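Local coordinates for protein lipase (Rhizopus chinensis, PDB 6A0W) that probably hydrolyses ester bonds of triacylglycerols, as a fungal class 3 lipase of the alpha/beta-hydrolase clan whose N-terminal polypeptide segment regulates substrate binding affinity, at residues L95-D98 and A99-T102. Numbering follows the deposited sequence.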
loop_
_atom_site.group_PDB
_atom_site.type_symbol
_atom_site.label_atom_id
_atom_site.label_comp_id
_atom_site.label_asym_id
_atom_site.label_seq_id
_atom_site.Cartn_x
_atom_site.Cartn_y
_atom_site.Cartn_z
ATOM N N LEU A 95 -8.185 8.685 10.673
ATOM C CA LEU A 95 -8.317 8.213 12.031
ATOM C C LEU A 95 -7.195 8.843 12.848
ATOM O O LEU A 95 -6.054 8.944 12.399
ATOM C CB LEU A 95 -8.164 6.689 12.045
ATOM C CG LEU A 95 -8.227 5.990 13.404
ATOM C CD1 LEU A 95 -9.691 5.673 13.689
ATOM C CD2 LEU A 95 -7.406 4.703 13.316
ATOM N N ARG A 96 -7.501 9.212 14.084
ATOM C CA ARG A 96 -6.494 9.727 14.973
ATOM C C ARG A 96 -6.378 8.839 16.216
ATOM O O ARG A 96 -7.395 8.450 16.827
ATOM C CB ARG A 96 -6.828 11.164 15.381
ATOM C CG ARG A 96 -5.663 11.844 16.071
ATOM C CD ARG A 96 -5.982 13.276 16.506
ATOM N NE ARG A 96 -6.696 13.259 17.760
ATOM C CZ ARG A 96 -8.014 13.395 17.911
ATOM N NH1 ARG A 96 -8.792 13.819 16.929
ATOM N NH2 ARG A 96 -8.536 13.161 19.106
ATOM N N SER A 97 -5.129 8.566 16.583
ATOM C CA SER A 97 -4.760 7.969 17.859
ATOM C C SER A 97 -3.963 9.001 18.651
ATOM O O SER A 97 -2.805 9.312 18.318
ATOM C CB SER A 97 -3.872 6.721 17.613
ATOM O OG SER A 97 -3.381 6.173 18.841
ATOM N N ASP A 98 -4.479 9.381 19.796
ATOM C CA ASP A 98 -3.761 10.269 20.656
ATOM C C ASP A 98 -2.682 9.496 21.360
ATOM O O ASP A 98 -1.611 9.976 21.541
ATOM C CB ASP A 98 -4.683 10.939 21.643
ATOM C CG ASP A 98 -5.584 11.913 20.982
ATOM O OD1 ASP A 98 -5.135 12.629 20.113
ATOM O OD2 ASP A 98 -6.746 11.942 21.308
ATOM N N ALA A 99 -2.974 8.264 21.707
ATOM C CA ALA A 99 -2.005 7.401 22.409
ATOM C C ALA A 99 -0.767 7.178 21.541
ATOM O O ALA A 99 0.316 7.209 22.073
ATOM C CB ALA A 99 -2.659 6.096 22.751
ATOM N N GLN A 100 -0.931 6.994 20.254
ATOM C CA GLN A 100 0.226 6.740 19.369
ATOM C C GLN A 100 0.676 8.038 18.703
ATOM O O GLN A 100 1.610 7.971 17.932
ATOM C CB GLN A 100 -0.156 5.704 18.316
ATOM C CG GLN A 100 -0.888 4.507 18.890
ATOM C CD GLN A 100 -0.862 3.280 18.016
ATOM O OE1 GLN A 100 -1.799 2.505 17.988
ATOM N NE2 GLN A 100 0.241 3.075 17.323
ATOM N N LYS A 101 0.024 9.151 18.999
ATOM C CA LYS A 101 0.332 10.470 18.388
ATOM C C LYS A 101 0.415 10.304 16.868
ATOM O O LYS A 101 1.395 10.729 16.290
ATOM C CB LYS A 101 1.614 11.044 18.985
ATOM C CG LYS A 101 1.493 11.499 20.428
ATOM C CD LYS A 101 2.773 12.038 21.000
ATOM C CE LYS A 101 2.724 13.528 21.256
ATOM N NZ LYS A 101 4.068 14.152 21.283
ATOM N N THR A 102 -0.600 9.730 16.261
ATOM C CA THR A 102 -0.570 9.447 14.815
ATOM C C THR A 102 -1.890 9.851 14.160
ATOM O O THR A 102 -2.935 9.663 14.771
ATOM C CB THR A 102 -0.335 7.946 14.570
ATOM O OG1 THR A 102 0.902 7.513 15.116
ATOM C CG2 THR A 102 -0.374 7.538 13.117
#
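Ser97 and Thr102 face each other as an antiparallel hydrogen-bonded pair: Ser97 N donates to Thr102 O at 3.0 Å, and Thr102 N returns a nearly straight bond of 3.0 Å to Ser97 O. Beside this pair, the Ser97 hydroxyl reaches into the turn. Its OG stands anti to the backbone N (chi1 175°), which brings it to Gln100 N at 2.9 Å, where it accepts a bond bent to 151°; CB and CG of Gln100 pack alongside the same oxygen. Lys101 and Thr102 both lie opposite Ser97, which fits a G1 beta bulge, and Lys101 has the positive phi (49°) usual at the first position of such a bulge. The hairpin turn so closed links strands 90-97 and 102-108 of the central sheet. A weak bond from Lys101 N to Asp98 O, 3.1 Å, spans the turn, while Thr102 OG1 donates to Gln100 O from above its carbonyl plane. On the flank, Arg96 and Asp98 form a two-nitrogen salt bridge, NE to OD1 at 2.9 Å and NH2 to OD2 at 3.1 Å, with both oxygens close to the guanidinium plane. Further out, Asp76 binds Ser97 OG and Ala99 N, Tyr164 and Lys78 hold the Asp98 carboxylate, and Lys101 pairs with Asp163.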